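Local coordinates for Thiosulfate:glutathione sulfurtransferase (Homo sapiens, PDB 6BEV), which transfers the outer sulfur of thiosulfate to glutathione, forming S-sulfanylglutathione, an intermediate of hydrogen sulfide metabolism, and releasing sulfite, at residues Cys99-Arg104 / Ala126-Leu131; Arg42-Arg47 / Leu61-Ser66; Glu86-Glu91 / Leu115-Ala120. One frame throughout, in Å; residues are numbered along the deposited sequence.

Contact 1. Residues Cys99-Arg104 / Ala126-Leu131; sequences CQMGKR and AYREWL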
ATOM      1  N   CYS A  99      -6.911  -1.788   1.853  1.00 11.25           N
ATOM      2  CA  CYS A  99      -7.597  -3.081   1.877  1.00 11.57           C
ATOM      3  C   CYS A  99      -8.886  -2.947   1.061  1.00 12.21           C
ATOM      4  O   CYS A  99      -8.925  -2.133   0.136  1.00 13.22           O
ATOM      5  CB  CYS A  99      -7.825  -3.574   3.308  1.00 12.24           C
ATOM      6  SG  CYS A  99      -8.923  -2.518   4.273  1.00 12.78           S
ATOM      7  N   GLN A 100      -9.940  -3.726   1.339  1.00 13.01           N
ATOM      8  CA  GLN A 100     -11.175  -3.591   0.554  1.00 12.72           C
ATOM      9  C   GLN A 100     -12.155  -2.579   1.138  1.00 12.83           C
ATOM     10  O   GLN A 100     -13.042  -2.128   0.415  1.00 13.62           O
ATOM     11  CB  GLN A 100     -11.873  -4.943   0.291  1.00 13.37           C
ATOM     12  CG  GLN A 100     -12.853  -5.461   1.358  1.00 13.30           C
ATOM     13  CD  GLN A 100     -12.167  -5.984   2.616  1.00 13.76           C
ATOM     14  OE1 GLN A 100     -11.116  -5.489   3.048  1.00 14.80           O
ATOM     15  NE2 GLN A 100     -12.761  -7.007   3.212  1.00 15.19           N
ATOM     16  N   MET A 101     -12.000  -2.198   2.414  1.00 13.04           N
ATOM     17  CA  MET A 101     -12.964  -1.301   3.049  1.00 14.25           C
ATOM     18  C   MET A 101     -12.355  -0.285   4.011  1.00 12.94           C
ATOM     19  O   MET A 101     -13.107   0.521   4.578  1.00 16.04           O
ATOM     20  CB  MET A 101     -14.111  -2.098   3.713  1.00 17.69           C
ATOM     21  CG  MET A 101     -13.686  -3.165   4.707  1.00 17.20           C
ATOM     22  SD  MET A 101     -13.084  -2.520   6.275  1.00 18.36           S
ATOM     23  CE  MET A 101     -14.548  -1.719   6.912  1.00 20.57           C
ATOM     24  N   GLY A 102     -11.030  -0.250   4.167  1.00 12.97           N
ATOM     25  CA  GLY A 102     -10.329   0.822   4.854  1.00 13.65           C
ATOM     26  C   GLY A 102      -9.599   0.404   6.118  1.00 13.43           C
ATOM     27  O   GLY A 102      -8.565   0.991   6.448  1.00 14.15           O
ATOM     28  N   LYS A 103     -10.131  -0.576   6.855  1.00 14.16           N
ATOM     29  CA  LYS A 103      -9.659  -0.805   8.215  1.00 15.35           C
ATOM     30  C   LYS A 103      -8.252  -1.384   8.257  1.00 13.48           C
ATOM     31  O   LYS A 103      -7.428  -0.949   9.067  1.00 13.73           O
ATOM     32  CB  LYS A 103     -10.636  -1.702   8.961  1.00 19.57           C
ATOM     33  CG  LYS A 103     -11.814  -0.915   9.488  1.00 24.54           C
ATOM     34  CD  LYS A 103     -12.711  -1.705  10.406  1.00 28.87           C
ATOM     35  CE  LYS A 103     -13.772  -0.781  10.977  1.00 32.36           C
ATOM     36  NZ  LYS A 103     -14.725  -1.468  11.889  1.00 34.57           N
ATOM     37  N   ARG A 104      -7.963  -2.402   7.433  1.00 13.68           N
ATOM     38  CA  ARG A 104      -6.604  -2.939   7.400  1.00 12.58           C
ATOM     39  C   ARG A 104      -5.636  -1.965   6.736  1.00 12.18           C
ATOM     40  O   ARG A 104      -4.469  -1.881   7.140  1.00 12.38           O
ATOM     41  CB  ARG A 104      -6.575  -4.322   6.740  1.00 12.70           C
ATOM     42  CG  ARG A 104      -7.146  -5.422   7.624  1.00 13.75           C
ATOM     43  CD  ARG A 104      -7.225  -6.771   6.908  1.00 13.70           C
ATOM     44  NE  ARG A 104      -8.241  -6.743   5.861  1.00 14.00           N
ATOM     45  CZ  ARG A 104      -8.436  -7.700   4.955  1.00 13.66           C
ATOM     46  NH1 ARG A 104      -7.662  -8.776   4.939  1.00 13.75           N
ATOM     47  NH2 ARG A 104      -9.402  -7.571   4.051  1.00 13.80           N
ATOM     48  N   ALA A 126     -10.598   2.658  -0.574  1.00 12.52           N
ATOM     49  CA  ALA A 126     -10.238   1.240  -0.603  1.00 12.53           C
ATOM     50  C   ALA A 126     -10.696   0.510  -1.869  1.00 12.76           C
ATOM     51  O   ALA A 126     -11.232   1.120  -2.800  1.00 12.94           O
ATOM     52  CB  ALA A 126     -10.719   0.545   0.679  1.00 14.19           C
ATOM     53  N   TYR A 127     -10.463  -0.810  -1.926  1.00 12.37           N
ATOM     54  CA  TYR A 127     -10.691  -1.543  -3.172  1.00 12.92           C
ATOM     55  C   TYR A 127     -12.158  -1.532  -3.597  1.00 12.96           C
ATOM     56  O   TYR A 127     -12.451  -1.481  -4.793  1.00 13.82           O
ATOM     57  CB  TYR A 127     -10.131  -2.962  -3.028  1.00 13.35           C
ATOM     58  CG  TYR A 127     -10.193  -3.866  -4.239  1.00 14.00           C
ATOM     59  CD1 TYR A 127      -9.625  -3.514  -5.463  1.00 14.69           C
ATOM     60  CD2 TYR A 127     -10.777  -5.122  -4.130  1.00 14.51           C
ATOM     61  CE1 TYR A 127      -9.679  -4.388  -6.552  1.00 14.90           C
ATOM     62  CE2 TYR A 127     -10.819  -5.989  -5.195  1.00 15.92           C
ATOM     63  CZ  TYR A 127     -10.261  -5.629  -6.402  1.00 15.07           C
ATOM     64  OH  TYR A 127     -10.329  -6.510  -7.458  1.00 17.51           O
ATOM     65  N   ARG A 128     -13.100  -1.575  -2.655  1.00 13.60           N
ATOM     66  CA  ARG A 128     -14.495  -1.530  -3.094  1.00 14.07           C
ATOM     67  C   ARG A 128     -14.816  -0.215  -3.794  1.00 14.60           C
ATOM     68  O   ARG A 128     -15.534  -0.212  -4.793  1.00 15.12           O
ATOM     69  CB  ARG A 128     -15.467  -1.794  -1.950  1.00 14.88           C
ATOM     70  CG  ARG A 128     -15.530  -3.232  -1.492  1.00 15.00           C
ATOM     71  CD  ARG A 128     -16.417  -3.337  -0.271  1.00 16.49           C
ATOM     72  NE  ARG A 128     -16.349  -4.646   0.364  1.00 16.64           N
ATOM     73  CZ  ARG A 128     -16.643  -4.861   1.639  1.00 16.83           C
ATOM     74  NH1 ARG A 128     -16.996  -3.849   2.428  1.00 18.05           N
ATOM     75  NH2 ARG A 128     -16.548  -6.085   2.139  1.00 17.60           N
ATOM     76  N   GLU A 129     -14.280   0.917  -3.303  1.00 14.35           N
ATOM     77  CA  GLU A 129     -14.484   2.177  -4.015  1.00 13.79           C
ATOM     78  C   GLU A 129     -13.778   2.156  -5.351  1.00 13.33           C
ATOM     79  O   GLU A 129     -14.336   2.618  -6.351  1.00 13.85           O
ATOM     80  CB  GLU A 129     -14.011   3.390  -3.217  1.00 13.90           C
ATOM     81  CG  GLU A 129     -14.165   4.709  -4.018  1.00 14.20           C
ATOM     82  CD  GLU A 129     -13.691   5.921  -3.250  1.00 14.39           C
ATOM     83  OE1 GLU A 129     -12.462   6.176  -3.215  1.00 13.06           O
ATOM     84  OE2 GLU A 129     -14.549   6.622  -2.672  1.00 18.83           O
ATOM     85  N   TRP A 130     -12.556   1.623  -5.386  1.00 13.22           N
ATOM     86  CA  TRP A 130     -11.849   1.504  -6.648  1.00 13.51           C
ATOM     87  C   TRP A 130     -12.732   0.814  -7.685  1.00 13.63           C
ATOM     88  O   TRP A 130     -12.836   1.248  -8.834  1.00 14.30           O
ATOM     89  CB  TRP A 130     -10.565   0.711  -6.413  1.00 14.41           C
ATOM     90  CG  TRP A 130      -9.756   0.627  -7.621  1.00 15.72           C
ATOM     91  CD1 TRP A 130      -9.786  -0.357  -8.581  1.00 17.78           C
ATOM     92  CD2 TRP A 130      -8.806   1.580  -8.052  1.00 16.41           C
ATOM     93  NE1 TRP A 130      -8.905  -0.057  -9.579  1.00 19.12           N
ATOM     94  CE2 TRP A 130      -8.295   1.131  -9.286  1.00 17.49           C
ATOM     95  CE3 TRP A 130      -8.317   2.771  -7.505  1.00 16.45           C
ATOM     96  CZ2 TRP A 130      -7.299   1.818  -9.970  1.00 18.21           C
ATOM     97  CZ3 TRP A 130      -7.334   3.464  -8.203  1.00 18.65           C
ATOM     98  CH2 TRP A 130      -6.840   2.984  -9.423  1.00 18.71           C
ATOM     99  N   LEU A 131     -13.352  -0.296  -7.289  1.00 13.76           N
ATOM    100  CA  LEU A 131     -14.199  -1.049  -8.205  1.00 15.04           C
ATOM    101  C   LEU A 131     -15.463  -0.281  -8.577  1.00 16.48           C
ATOM    102  O   LEU A 131     -15.953  -0.404  -9.704  1.00 19.57           O
ATOM    103  CB  LEU A 131     -14.590  -2.380  -7.564  1.00 14.73           C
ATOM    104  CG  LEU A 131     -13.466  -3.402  -7.395  1.00 15.27           C
ATOM    105  CD1 LEU A 131     -13.963  -4.524  -6.514  1.00 16.37           C
ATOM    106  CD2 LEU A 131     -12.988  -3.935  -8.737  1.00 17.13           C
TER
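The rhodanese active-site loop, opening at the persulfide-forming Cys99, lies against the N-terminal turn of helix 126-133, with the carbonyls of Cys99 and Gln100 facing successive N-H groups. Tyr127 N meets Cys99 O at 2.9 Å, in the carbonyl plane; Arg128 N reaches Gln100 O at 3.1 Å, tilted from that plane. Ala126 CB, 3.3 Å from Cys99 O, fits against the peptide between Gln100 and Met101. The Gln100 and Arg128 side chains run side by side in the same direction. Gln100 CG, set between the backbone N and the carbonyl carbon (chi1 87°), lies over one face of the Arg128 guanidinium, 3.5 Å above its plane and offset toward the rim; beyond the bend at chi2 the amide is turned 74° against it. Met101 CB comes obliquely to Arg128 NH1, at 3.6 Å. Arg104 NH2 donates to Gln100 OE1 (2.9 Å), lying above the amide carbonyl plane; Arg104 NH2 also forms a salt bridge with Glu51. With Gln100 replaced by an alanine, the Arg128 guanidinium would probably lose the methylene over its face and Arg104 one acceptor. Gly102 N gives Cys99 SG a weak bond at 3.1 Å, Met101 N a weak and longer one, and Gly102 is also the N-cap of helix 103-114. Backbone N-H groups turned inward round a cysteine sulfur, ahead of a helix start, are the hallmark of the cradle-like rhodanese active-site loop.

Contact 2. Residues Arg42-Arg47 / Leu61-Ser66; sequences RLFDVR and LNIPVS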
ATOM      1  N   ARG A  42       3.411   4.368  -4.965  1.00 12.13           N
ATOM      2  CA  ARG A  42       3.523   2.921  -4.923  1.00 12.25           C
ATOM      3  C   ARG A  42       2.348   2.395  -4.123  1.00 12.54           C
ATOM      4  O   ARG A  42       1.987   2.982  -3.107  1.00 16.18           O
ATOM      5  CB  ARG A  42       4.803   2.501  -4.217  1.00 15.15           C
ATOM      6  CG  ARG A  42       6.028   2.458  -5.070  1.00 17.89           C
ATOM      7  CD  ARG A  42       7.150   1.789  -4.287  1.00 19.42           C
ATOM      8  NE  ARG A  42       7.121   0.318  -4.262  1.00 19.12           N
ATOM      9  CZ  ARG A  42       8.071  -0.436  -3.690  1.00 17.27           C
ATOM     10  NH1 ARG A  42       9.095   0.129  -3.072  1.00 15.99           N
ATOM     11  NH2 ARG A  42       8.005  -1.760  -3.713  1.00 17.82           N
ATOM     12  N   LEU A  43       1.769   1.297  -4.580  1.00 12.23           N
ATOM     13  CA  LEU A  43       0.578   0.722  -3.981  1.00 13.06           C
ATOM     14  C   LEU A  43       0.929  -0.560  -3.247  1.00 10.74           C
ATOM     15  O   LEU A  43       1.640  -1.417  -3.784  1.00 12.02           O
ATOM     16  CB  LEU A  43      -0.440   0.366  -5.069  1.00 12.98           C
ATOM     17  CG  LEU A  43      -1.211   1.519  -5.698  1.00 15.26           C
ATOM     18  CD1 LEU A  43      -1.845   1.081  -7.017  1.00 17.78           C
ATOM     19  CD2 LEU A  43      -2.257   2.002  -4.734  1.00 18.94           C
ATOM     20  N   PHE A  44       0.330  -0.736  -2.074  1.00 10.66           N
ATOM     21  CA  PHE A  44       0.476  -1.941  -1.255  1.00 10.59           C
ATOM     22  C   PHE A  44      -0.913  -2.420  -0.852  1.00 10.36           C
ATOM     23  O   PHE A  44      -1.612  -1.735  -0.098  1.00 10.93           O
ATOM     24  CB  PHE A  44       1.315  -1.659  -0.012  1.00 10.06           C
ATOM     25  CG  PHE A  44       2.683  -1.134  -0.324  1.00 10.51           C
ATOM     26  CD1 PHE A  44       3.744  -1.996  -0.504  1.00 12.44           C
ATOM     27  CD2 PHE A  44       2.913   0.220  -0.458  1.00 11.17           C
ATOM     28  CE1 PHE A  44       5.007  -1.511  -0.820  1.00 13.95           C
ATOM     29  CE2 PHE A  44       4.162   0.706  -0.785  1.00 12.25           C
ATOM     30  CZ  PHE A  44       5.211  -0.159  -0.946  1.00 13.73           C
ATOM     31  N   ASP A  45      -1.293  -3.598  -1.349  1.00 10.42           N
ATOM     32  CA  ASP A  45      -2.544  -4.264  -0.987  1.00 10.44           C
ATOM     33  C   ASP A  45      -2.251  -5.060   0.278  1.00 10.13           C
ATOM     34  O   ASP A  45      -1.441  -5.993   0.254  1.00 10.48           O
ATOM     35  CB  ASP A  45      -2.952  -5.193  -2.132  1.00 10.79           C
ATOM     36  CG  ASP A  45      -4.331  -5.823  -1.944  1.00 11.28           C
ATOM     37  OD1 ASP A  45      -4.794  -5.987  -0.798  1.00 12.01           O
ATOM     38  OD2 ASP A  45      -4.936  -6.174  -2.974  1.00 12.34           O
ATOM     39  N   VAL A  46      -2.856  -4.660   1.396  1.00 10.12           N
ATOM     40  CA  VAL A  46      -2.562  -5.283   2.682  1.00 10.25           C
ATOM     41  C   VAL A  46      -3.596  -6.333   3.071  1.00 10.91           C
ATOM     42  O   VAL A  46      -3.630  -6.771   4.227  1.00 11.31           O
ATOM     43  CB  VAL A  46      -2.326  -4.246   3.789  1.00 10.88           C
ATOM     44  CG1 VAL A  46      -1.198  -3.313   3.390  1.00 11.73           C
ATOM     45  CG2 VAL A  46      -3.594  -3.481   4.132  1.00 11.46           C
ATOM     46  N   ARG A  47      -4.431  -6.757   2.125  1.00 11.14           N
ATOM     47  CA  ARG A  47      -5.315  -7.884   2.357  1.00 11.56           C
ATOM     48  C   ARG A  47      -4.519  -9.192   2.337  1.00 12.09           C
ATOM     49  O   ARG A  47      -3.317  -9.221   2.082  1.00 12.01           O
ATOM     50  CB  ARG A  47      -6.399  -7.896   1.291  1.00 11.66           C
ATOM     51  CG  ARG A  47      -7.271  -6.642   1.319  1.00 12.25           C
ATOM     52  CD  ARG A  47      -8.321  -6.667   0.241  1.00 12.80           C
ATOM     53  NE  ARG A  47      -7.686  -6.686  -1.066  1.00 12.14           N
ATOM     54  CZ  ARG A  47      -8.231  -7.165  -2.170  1.00 12.49           C
ATOM     55  NH1 ARG A  47      -9.479  -7.637  -2.169  1.00 12.94           N
ATOM     56  NH2 ARG A  47      -7.521  -7.143  -3.280  1.00 13.29           N
ATOM     57  N   LEU A  61       1.430  -4.126  -4.889  1.00 11.05           N
ATOM     58  CA  LEU A  61       2.196  -5.214  -4.295  1.00 11.08           C
ATOM     59  C   LEU A  61       1.450  -5.730  -3.073  1.00 10.77           C
ATOM     60  O   LEU A  61       1.068  -4.941  -2.208  1.00 10.92           O
ATOM     61  CB  LEU A  61       3.561  -4.684  -3.859  1.00 11.56           C
ATOM     62  CG  LEU A  61       4.453  -5.708  -3.176  1.00 12.70           C
ATOM     63  CD1 LEU A  61       4.811  -6.837  -4.121  1.00 15.41           C
ATOM     64  CD2 LEU A  61       5.700  -5.033  -2.643  1.00 13.40           C
ATOM     65  N   ASN A  62       1.254  -7.043  -2.982  1.00 10.97           N
ATOM     66  CA  ASN A  62       0.538  -7.618  -1.846  1.00 10.55           C
ATOM     67  C   ASN A  62       1.505  -7.864  -0.690  1.00 10.22           C
ATOM     68  O   ASN A  62       2.385  -8.730  -0.769  1.00 10.97           O
ATOM     69  CB  ASN A  62      -0.136  -8.908  -2.290  1.00 11.77           C
ATOM     70  CG  ASN A  62      -0.921  -9.613  -1.187  1.00 11.91           C
ATOM     71  OD1 ASN A  62      -0.982 -10.832  -1.172  1.00 12.46           O
ATOM     72  ND2 ASN A  62      -1.526  -8.862  -0.285  1.00 11.38           N
ATOM     73  N   ILE A  63       1.329  -7.097   0.383  1.00 10.58           N
ATOM     74  CA  ILE A  63       1.977  -7.363   1.666  1.00 10.91           C
ATOM     75  C   ILE A  63       0.859  -7.415   2.688  1.00 11.24           C
ATOM     76  O   ILE A  63       0.410  -6.361   3.178  1.00 11.13           O
ATOM     77  CB  ILE A  63       3.018  -6.316   2.084  1.00 11.11           C
ATOM     78  CG1 ILE A  63       4.047  -6.095   0.982  1.00 11.74           C
ATOM     79  CG2 ILE A  63       3.675  -6.781   3.372  1.00 11.72           C
ATOM     80  CD1 ILE A  63       5.088  -5.040   1.310  1.00 13.39           C
ATOM     81  N   PRO A  64       0.349  -8.599   3.010  1.00 11.16           N
ATOM     82  CA  PRO A  64      -0.721  -8.683   4.010  1.00 12.02           C
ATOM     83  C   PRO A  64      -0.328  -7.930   5.275  1.00 12.24           C
ATOM     84  O   PRO A  64       0.836  -7.929   5.693  1.00 12.25           O
ATOM     85  CB  PRO A  64      -0.835 -10.187   4.267  1.00 12.64           C
ATOM     86  CG  PRO A  64      -0.422 -10.817   2.970  1.00 12.36           C
ATOM     87  CD  PRO A  64       0.694  -9.926   2.463  1.00 11.95           C
ATOM     88  N   VAL A  65      -1.323  -7.308   5.909  1.00 12.46           N
ATOM     89  CA  VAL A  65      -1.012  -6.491   7.074  1.00 12.94           C
ATOM     90  C   VAL A  65      -0.300  -7.307   8.153  1.00 13.48           C
ATOM     91  O   VAL A  65       0.569  -6.785   8.851  1.00 14.25           O
ATOM     92  CB  VAL A  65      -2.266  -5.751   7.580  1.00 14.92           C
ATOM     93  CG1 VAL A  65      -3.308  -6.717   8.139  1.00 16.26           C
ATOM     94  CG2 VAL A  65      -1.872  -4.667   8.586  1.00 16.29           C
ATOM     95  N   SER A  66      -0.619  -8.598   8.281  1.00 13.64           N
ATOM     96  CA  SER A  66       0.044  -9.447   9.265  1.00 14.90           C
ATOM     97  C   SER A  66       1.514  -9.703   8.945  1.00 14.12           C
ATOM     98  O   SER A  66       2.260 -10.137   9.832  1.00 16.28           O
ATOM     99  CB  SER A  66      -0.672 -10.790   9.365  1.00 17.62           C
ATOM    100  OG  SER A  66      -0.696 -11.439   8.105  1.00 20.79           O
TER
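Asn62 bonds two carbonyls with a single nitrogen: Asp45 O at the end of strand 42-45 and Arg47 O in the loop just after it. Its CB lies 4.1 Å from Asp45 O, and CG, set opposite the backbone N (chi1 180°), continues toward that oxygen. At the tip ND2 donates to Asp45 O at 2.9 Å and to Arg47 O at 3.0 Å. Both acceptors lie close to the amide plane, so the two bonds fix the rotation of the group, although ND2 stands above the plane of each carbonyl. Asp45 O also takes Ile63 N, which arrives from the opposite face of its plane. Asp45 and Asn62 are bridge partners, as are Phe44 and Leu61; these strands are parallel and belong to the beta-alpha-beta unit of strand 42-45, helix 49-53 and strand 61-62. Leu61 N bonds to Leu43 O at 2.9 Å, and Asp45 N to Leu61 O at 2.8 Å. On the face carrying Phe44 and Leu61, Ile63 CD1 approaches Phe44 CD1 at 3.8 Å and Leu61 CD2 comes obliquely to the same ring, while Phe97 stacks against it. Past the strands, Val65 N bonds to Val46 O. The Asp45 carboxylate, on the same face of the sheet as Asn62, is taken by Arg47 instead: OD1 closes an Asx turn with Arg47 N, and the Arg47 guanidinium grips it side-on, NE to OD1 and NH2 to OD2 (2.8 Å), both through syn lone pairs. Thr56 is a further partner of OD2. This pairing, with a bond from Arg47 NH2 to Gly55 O, helps set the direction of Arg47, whose side chain comes to about 4 Å from that of Cys99 at nearest atoms.

Contact 3. Residues Glu86-Glu91 / Leu115-Ala120; sequences EKPKLE and LGYTGA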
ATOM      1  N   GLU A  86      11.462  -3.995  -4.809  0.80 15.08           N
ATOM      2  CA  GLU A  86      12.436  -3.310  -3.971  0.80 16.04           C
ATOM      3  C   GLU A  86      11.779  -2.788  -2.692  0.80 14.22           C
ATOM      4  O   GLU A  86      10.674  -2.243  -2.717  0.80 14.22           O
ATOM      5  CB  GLU A  86      13.065  -2.152  -4.749  0.80 19.40           C
ATOM      6  CG  GLU A  86      14.226  -1.466  -4.042  0.80 22.99           C
ATOM      7  CD  GLU A  86      14.956  -0.469  -4.937  0.80 25.95           C
ATOM      8  OE1 GLU A  86      15.494  -0.877  -5.990  0.80 27.39           O
ATOM      9  OE2 GLU A  86      14.993   0.729  -4.588  0.80 27.62           O
ATOM     10  N   LYS A  87      12.473  -2.944  -1.575  1.00 13.64           N
ATOM     11  CA  LYS A  87      11.960  -2.462  -0.301  1.00 13.37           C
ATOM     12  C   LYS A  87      11.811  -0.943  -0.353  1.00 13.24           C
ATOM     13  O   LYS A  87      12.719  -0.253  -0.817  1.00 13.82           O
ATOM     14  CB  LYS A  87      12.924  -2.839   0.828  1.00 13.78           C
ATOM     15  CG  LYS A  87      12.382  -2.546   2.220  1.00 13.58           C
ATOM     16  CD  LYS A  87      13.375  -2.842   3.329  1.00 14.10           C
ATOM     17  CE  LYS A  87      12.735  -2.588   4.670  1.00 14.65           C
ATOM     18  NZ  LYS A  87      13.697  -2.719   5.788  1.00 14.71           N
ATOM     19  N   PRO A  88      10.703  -0.385   0.118  1.00 12.62           N
ATOM     20  CA  PRO A  88      10.600   1.071   0.191  1.00 13.40           C
ATOM     21  C   PRO A  88      11.613   1.645   1.166  1.00 13.30           C
ATOM     22  O   PRO A  88      12.079   0.981   2.087  1.00 14.00           O
ATOM     23  CB  PRO A  88       9.175   1.297   0.701  1.00 14.29           C
ATOM     24  CG  PRO A  88       8.811   0.048   1.404  1.00 15.12           C
ATOM     25  CD  PRO A  88       9.516  -1.051   0.671  1.00 13.64           C
ATOM     26  N   LYS A  89      11.917   2.923   0.979  1.00 14.61           N
ATOM     27  CA  LYS A  89      12.837   3.668   1.828  1.00 15.28           C
ATOM     28  C   LYS A  89      12.049   4.653   2.680  1.00 14.50           C
ATOM     29  O   LYS A  89      10.956   5.079   2.305  1.00 14.18           O
ATOM     30  CB  LYS A  89      13.861   4.416   0.971  1.00 18.15           C
ATOM     31  CG  LYS A  89      14.681   3.490   0.075  1.00 21.32           C
ATOM     32  CD  LYS A  89      15.601   4.244  -0.879  1.00 24.26           C
ATOM     33  CE  LYS A  89      14.836   5.124  -1.867  1.00 26.11           C
ATOM     34  NZ  LYS A  89      13.745   4.428  -2.644  1.00 26.99           N
ATOM     35  N   LEU A  90      12.606   4.993   3.852  0.59 15.44           N
ATOM     36  CA  LEU A  90      11.873   5.831   4.795  0.59 16.86           C
ATOM     37  C   LEU A  90      11.544   7.184   4.198  0.59 16.30           C
ATOM     38  O   LEU A  90      10.551   7.809   4.586  0.59 17.35           O
ATOM     39  CB  LEU A  90      12.675   6.040   6.078  0.59 18.51           C
ATOM     40  CG  LEU A  90      12.399   5.050   7.205  0.59 19.16           C
ATOM     41  CD1 LEU A  90      12.889   3.672   6.832  0.59 19.50           C
ATOM     42  CD2 LEU A  90      13.048   5.531   8.503  0.59 19.80           C
ATOM     43  N   GLU A  91      12.371   7.664   3.277  0.59 15.65           N
ATOM     44  CA  GLU A  91      12.151   8.955   2.646  0.59 15.69           C
ATOM     45  C   GLU A  91      11.194   8.886   1.459  0.59 13.78           C
ATOM     46  O   GLU A  91      11.014   9.911   0.778  0.59 14.05           O
ATOM     47  CB  GLU A  91      13.489   9.549   2.201  0.59 17.96           C
ATOM     48  CG  GLU A  91      14.196   8.759   1.108  0.59 20.41           C
ATOM     49  CD  GLU A  91      15.211   7.745   1.646  0.59 21.04           C
ATOM     50  OE1 GLU A  91      15.132   7.346   2.841  0.59 18.56           O
ATOM     51  OE2 GLU A  91      16.095   7.340   0.858  0.59 23.13           O
ATOM     52  N   LEU A 115       7.081   3.161  12.137  1.00 11.29           N
ATOM     53  CA  LEU A 115       8.427   2.679  11.874  1.00 11.62           C
ATOM     54  C   LEU A 115       9.262   3.685  11.103  1.00 11.87           C
ATOM     55  O   LEU A 115      10.407   3.382  10.739  1.00 13.24           O
ATOM     56  CB  LEU A 115       8.376   1.328  11.163  1.00 12.09           C
ATOM     57  CG  LEU A 115       7.760   0.195  11.991  1.00 12.85           C
ATOM     58  CD1 LEU A 115       7.609  -1.057  11.143  1.00 15.43           C
ATOM     59  CD2 LEU A 115       8.567  -0.107  13.240  1.00 13.64           C
ATOM     60  N   GLY A 116       8.728   4.885  10.881  1.00 11.60           N
ATOM     61  CA  GLY A 116       9.477   5.967  10.288  1.00 12.29           C
ATOM     62  C   GLY A 116       9.164   6.267   8.837  1.00 12.16           C
ATOM     63  O   GLY A 116       9.801   7.160   8.262  1.00 12.46           O
ATOM     64  N   TYR A 117       8.197   5.576   8.225  1.00 11.48           N
ATOM     65  CA  TYR A 117       7.849   5.804   6.819  1.00 11.58           C
ATOM     66  C   TYR A 117       6.871   6.965   6.742  1.00 11.66           C
ATOM     67  O   TYR A 117       5.649   6.796   6.735  1.00 11.95           O
ATOM     68  CB  TYR A 117       7.295   4.534   6.181  1.00 11.32           C
ATOM     69  CG  TYR A 117       8.338   3.446   6.069  1.00 11.76           C
ATOM     70  CD1 TYR A 117       8.643   2.632   7.160  1.00 12.22           C
ATOM     71  CD2 TYR A 117       9.065   3.260   4.906  1.00 12.55           C
ATOM     72  CE1 TYR A 117       9.623   1.667   7.087  1.00 12.79           C
ATOM     73  CE2 TYR A 117      10.043   2.285   4.825  1.00 13.23           C
ATOM     74  CZ  TYR A 117      10.326   1.493   5.918  1.00 13.39           C
ATOM     75  OH  TYR A 117      11.299   0.534   5.830  1.00 16.40           O
ATOM     76  N   THR A 118       7.430   8.169   6.660  1.00 12.36           N
ATOM     77  CA  THR A 118       6.626   9.385   6.708  1.00 13.03           C
ATOM     78  C   THR A 118       5.755   9.555   5.471  1.00 13.98           C
ATOM     79  O   THR A 118       4.817  10.367   5.502  1.00 16.23           O
ATOM     80  CB  THR A 118       7.523  10.613   6.857  1.00 15.65           C
ATOM     81  OG1 THR A 118       8.476  10.638   5.795  1.00 19.48           O
ATOM     82  CG2 THR A 118       8.269  10.599   8.176  1.00 15.90           C
ATOM     83  N   GLY A 119       6.028   8.817   4.399  1.00 12.11           N
ATOM     84  CA  GLY A 119       5.252   8.847   3.179  1.00 12.45           C
ATOM     85  C   GLY A 119       4.097   7.878   3.128  1.00 11.78           C
ATOM     86  O   GLY A 119       3.405   7.814   2.108  1.00 11.99           O
ATOM     87  N   ALA A 120       3.857   7.124   4.197  1.00 11.90           N
ATOM     88  CA  ALA A 120       2.761   6.166   4.206  1.00 11.33           C
ATOM     89  C   ALA A 120       1.422   6.885   4.266  1.00 10.85           C
ATOM     90  O   ALA A 120       1.220   7.786   5.084  1.00 12.12           O
ATOM     91  CB  ALA A 120       2.909   5.233   5.404  1.00 12.38           C
TER
HETATM   92  O   HOH W   1      14.121   1.109   3.893  1.00 22.40           O
HETATM   93  O   HOH W   2       7.969   6.924   3.683  1.00 14.24           O
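Leu90 and Tyr117 meet nearly at right angles. In one of the two modelled conformers of Leu90, methyl CD1 sits over a face of the Tyr117 ring, 3.8 Å from its centroid and 25° off the normal, a CH-pi contact displaced toward the hydroxyl end, with CZ the nearest ring atom at 3.5 Å. In the same conformer Leu90 CG rests on Gly116 O. At the ring edge, close to its plane, Pro88 O faces Tyr117 CE2 at 3.7 Å. Lys87, a fully extended chain, crosses the end of the ring and brings CE to 3.6 Å from Tyr117 OH; its NZ is held farther on by the carbonyls of Met74 and Leu72. Two waters lie in the next layer. One donates to Pro88 O at 2.7 Å and has only a long, weak link to Tyr117 OH. The other donates to Leu90 O and accepts from Gly119 N at 2.8 Å, joining the two loops. The ring is placed by the backbone before and after it: Gly116, at positive phi (104°), is the C-prime residue of the Schellman motif that ends helix 103-114, and Tyr117 begins a type I turn leading into strand 120-122. Leu72 and Leu95 also touch the Tyr117 side chain, from helix 65-73 and strand 95-98. With direct contacts limited to van der Waals and CH-pi packing, and polar linkage left to water, these loops are joined chiefly by the cover given to one aromatic ring.

Overall arrangement
Contact 2 is the core of the three, between neighbouring parallel strands; contacts 1 and 3 are only partly buried and lie on opposite sides of the chain's centre. Both nevertheless involve helix 103-114: contact 1 holds its start, contact 3 the loop after its end. Contact 2 touches each of them. Arg47 packs on Tyr127 and Gln100 of contact 1, and Arg42, at the start of strand 42-45, reaches Glu86 O of contact 3 by a probable hydrogen bond. The chemistry shifts accordingly: dense direct backbone and side-chain bonding in 42-47/61-66, carbonyls meeting a helix start beside the catalytic cysteine in 99-104/126-131, and aromatic packing with bridging water in 86-91/115-120.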